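Local coordinates for 190aa long hypothetical protein (Pyrococcus horikoshii, PDB 2DDZ) that is of unknown function, belongs to the DUF366 family and assembles as a hexamer from six copies of one chain, at the interface of chains A and B. Coordinates in Å, arbitrary orientation; residue numbers count along the deposited sequence, not the author numbering. Chains: chain A/B, 190aa long hypothetical protein.

Contact 1: the interface of chains A and B. Residues chain A 21-23, 128-129; chain B 189-190.
The C-terminal carboxylate of B:Thr190 is held along its oxygen edge by A:Ser23, a compact example of one residue gripping both oxygens of a chain end. The backbone N of A:Ser23 donates to B:Thr190 O at 2.7 Å, nearly straight (169° at the hydrogen) and in the carboxylate plane on a lone pair. The hydroxyl A:Ser23 OG donates to B:Thr190 OXT at 2.5 Å, tilted a little out of the carboxylate plane towards one face. Water 1 sits well over the opposite face, 2.9 Å from B:Thr190 OXT, and bridges back to A:Ser23 O and OG. That second face is also flanked by the CB of A:Arg22, 3.4 Å from B:Thr190 O. With CG anti to its carbonyl carbon (chi1 -62°) and the chain extended to NE, A:Arg22 runs alongside B:Thr190, pointing the same way. Its guanidinium turns a flat side, rather than an N-H edge, towards the threonine hydroxyl. B:Thr190 OG1 lies 3.4 Å from A:Arg22 NH1; this is proximity without a hydrogen bond, though the positive group may help balance the carboxylate charge. One residue back, B:Val189 sets CG1 against A:Ile21 CG2 at 4.0 Å, the two side chains crossing at about a right angle. On its other side, B:Val189 O rests 3.6 Å from A:Pro129 CD, near A:Ser128. The site thus docks the end of one chain into its neighbour, an exchanged tail that is likely to help hold the pair together.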
# COMPACT_ATOMS: atom_id res chain seq x y z
N ILE A 21 21.57 -10.83 1.44
CA ILE A 21 20.63 -9.79 1.05
C ILE A 21 19.18 -10.31 1.09
O ILE A 21 18.24 -9.53 1.02
CB ILE A 21 20.94 -9.27 -0.38
CG1 ILE A 21 20.34 -7.88 -0.57
CG2 ILE A 21 20.33 -10.19 -1.43
CD1 ILE A 21 21.00 -6.84 0.32
N ARG A 22 19.02 -11.63 1.20
CA ARG A 22 17.70 -12.25 1.20
C ARG A 22 16.85 -11.98 2.45
O ARG A 22 17.38 -11.68 3.52
CB ARG A 22 17.86 -13.75 0.99
CG ARG A 22 18.48 -14.09 -0.35
CD ARG A 22 18.60 -15.59 -0.56
NE ARG A 22 19.05 -15.90 -1.91
CZ ARG A 22 18.55 -16.88 -2.65
NH1 ARG A 22 17.58 -17.65 -2.17
NH2 ARG A 22 19.01 -17.09 -3.88
N SER A 23 15.54 -12.10 2.32
CA SER A 23 14.65 -11.83 3.45
C SER A 23 14.84 -12.79 4.62
O SER A 23 15.07 -13.97 4.44
CB SER A 23 13.18 -11.86 3.00
OG SER A 23 12.77 -13.18 2.67
N SER A 128 11.97 -7.28 -0.64
CA SER A 128 11.55 -8.67 -0.74
C SER A 128 10.04 -8.53 -0.63
O SER A 128 9.54 -7.42 -0.48
CB SER A 128 12.05 -9.51 0.44
OG SER A 128 11.28 -9.30 1.61
N PRO A 129 9.29 -9.63 -0.72
CA PRO A 129 7.85 -9.43 -0.60
C PRO A 129 7.42 -8.98 0.80
O PRO A 129 6.29 -8.53 0.99
CB PRO A 129 7.28 -10.80 -0.97
CG PRO A 129 8.31 -11.34 -1.93
CD PRO A 129 9.61 -10.96 -1.26
N VAL B 189 14.33 -9.43 -4.21
CA VAL B 189 14.98 -10.63 -3.70
C VAL B 189 14.04 -11.48 -2.85
O VAL B 189 13.10 -10.96 -2.23
CB VAL B 189 16.23 -10.25 -2.86
CG1 VAL B 189 17.13 -9.29 -3.65
CG2 VAL B 189 15.81 -9.60 -1.55
N THR B 190 14.30 -12.78 -2.80
CA THR B 190 13.47 -13.67 -1.98
C THR B 190 13.79 -13.55 -0.49
O THR B 190 14.80 -12.92 -0.13
CB THR B 190 13.65 -15.13 -2.42
OG1 THR B 190 15.04 -15.45 -2.45
CG2 THR B 190 13.06 -15.34 -3.82
OXT THR B 190 13.01 -14.09 0.33
O HOH W 1 14.67 -15.68 2.10

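Contact 2: the interface of chains A and B. Residues chain A 82, 85-86, 88-89; chain B 175, 178-179, 182-183.
B:Val179 fits against the aliphatic parts of A:Lys89 and A:Ser85, and the small apolar centre so formed shows how two helices can pack closely through short side chains and the aliphatic part of a lysine. A:Lys89 CE lies 3.6 Å from the CA of B:Val179 and also touches its CG2, while the other methyl, CG1, turns to A:Ser85 CB and the hydroxyl of A:Ser86. At one end, A:Leu82 CD2 meets B:Ser183 CB at 3.9 Å. Polar links run along one flank of this centre. A:Ser85 OG, anti to its backbone N (chi1 -179°), reaches across and donates to B:Val179 O at 2.7 Å, in the carbonyl plane and on a lone pair. A:Ser85 OG in turn accepts from A:Lys89 NZ at 2.7 Å, which should fix the hydroxyl's rotation and orient its hydrogen towards the partner helix. The lysine reaches it by folding back, bent at chi3 (-86°) and again at chi4. A:Lys89 NZ also donates to A:Gln88 OE1 at 2.9 Å, nearly along the C=O axis (166°). Across the interface, A:Lys89 NZ forms a salt bridge with B:Asp182 OD2 at 2.9 Å through the anti lone pair of that oxygen. Farther out, B:Lys178 NZ makes a weak bond to the same OD2 from its own helix, so one carboxylate oxygen lies between two lysines, a setting that may favour its charged form. A:Ser86 OG is tied back to A:Leu82 O at 3.0 Å. The patch joins the first turns of helix 81-100 of chain A to the C-terminal turns of helix 161-184 of chain B.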
# COMPACT_ATOMS: atom_id res chain seq x y z
N LEU A 82 11.24 2.76 -3.52
CA LEU A 82 11.64 4.15 -3.30
C LEU A 82 12.13 4.38 -1.87
O LEU A 82 13.11 5.09 -1.63
CB LEU A 82 10.48 5.10 -3.61
CG LEU A 82 10.23 5.22 -5.12
CD1 LEU A 82 8.91 5.93 -5.39
CD2 LEU A 82 11.41 5.97 -5.77
N SER A 85 15.54 2.86 -1.52
CA SER A 85 16.54 3.72 -2.16
C SER A 85 16.85 5.00 -1.38
O SER A 85 18.00 5.42 -1.29
CB SER A 85 16.09 4.09 -3.57
OG SER A 85 17.06 4.90 -4.23
N SER A 86 15.82 5.62 -0.82
CA SER A 86 16.02 6.85 -0.06
C SER A 86 16.80 6.56 1.20
O SER A 86 17.75 7.27 1.55
CB SER A 86 14.66 7.47 0.32
OG SER A 86 13.93 7.86 -0.83
N GLN A 88 18.76 3.99 1.84
CA GLN A 88 20.14 3.62 1.52
C GLN A 88 21.02 4.86 1.40
O GLN A 88 22.08 4.95 2.03
CB GLN A 88 20.20 2.85 0.21
CG GLN A 88 21.60 2.48 -0.23
CD GLN A 88 21.72 2.34 -1.75
OE1 GLN A 88 21.07 3.07 -2.50
NE2 GLN A 88 22.56 1.42 -2.20
N LYS A 89 20.59 5.84 0.61
CA LYS A 89 21.41 7.03 0.42
C LYS A 89 21.56 7.92 1.65
O LYS A 89 22.57 8.61 1.80
CB LYS A 89 20.96 7.78 -0.83
CG LYS A 89 21.46 7.04 -2.09
CD LYS A 89 20.82 7.48 -3.40
CE LYS A 89 19.51 6.76 -3.69
NZ LYS A 89 19.66 5.26 -3.77
N GLU B 175 19.24 14.84 -6.49
CA GLU B 175 19.19 13.84 -5.42
C GLU B 175 17.96 12.95 -5.57
O GLU B 175 18.04 11.72 -5.51
CB GLU B 175 19.16 14.53 -4.05
CG GLU B 175 19.37 13.60 -2.87
CD GLU B 175 20.73 12.90 -2.90
OE1 GLU B 175 21.75 13.59 -3.07
OE2 GLU B 175 20.78 11.66 -2.75
N LYS B 178 18.12 10.55 -8.61
CA LYS B 178 18.98 9.38 -8.44
C LYS B 178 18.25 8.39 -7.52
O LYS B 178 18.38 7.18 -7.69
CB LYS B 178 20.33 9.78 -7.82
CG LYS B 178 21.25 8.60 -7.53
CD LYS B 178 21.96 8.10 -8.78
CE LYS B 178 22.59 6.71 -8.58
NZ LYS B 178 23.56 6.59 -7.45
N VAL B 179 17.48 8.90 -6.56
CA VAL B 179 16.73 8.03 -5.67
C VAL B 179 15.80 7.18 -6.53
O VAL B 179 15.71 5.97 -6.37
CB VAL B 179 15.88 8.81 -4.65
CG1 VAL B 179 14.78 7.91 -4.07
CG2 VAL B 179 16.76 9.33 -3.53
N ASP B 182 17.78 4.64 -9.05
CA ASP B 182 18.37 3.52 -8.33
C ASP B 182 17.27 2.53 -7.97
O ASP B 182 17.48 1.31 -7.93
CB ASP B 182 19.04 3.99 -7.02
CG ASP B 182 20.46 4.50 -7.24
OD1 ASP B 182 20.99 4.34 -8.36
OD2 ASP B 182 21.05 5.05 -6.27
N SER B 183 16.07 3.06 -7.72
CA SER B 183 14.94 2.23 -7.32
C SER B 183 14.38 1.40 -8.47
O SER B 183 13.59 0.48 -8.23
CB SER B 183 13.82 3.10 -6.72
OG SER B 183 12.96 3.62 -7.73

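The C-alpha centres of contact 1 and contact 2 lie about 18 Å apart, and no residue is common to both. What connects them is the end of chain B: helix 161-184 supplies its side of contact 2, and the few residues that follow cross over chain A to deliver the C-terminus to contact 1. Helix packing may therefore direct the course of the tail, and its docking gives a second point of attachment on the same neighbour. Because the interface is two-fold symmetric, chain A reaches over chain B in the same way, giving a reciprocal embrace that would suit a dimeric building block of the hexamer.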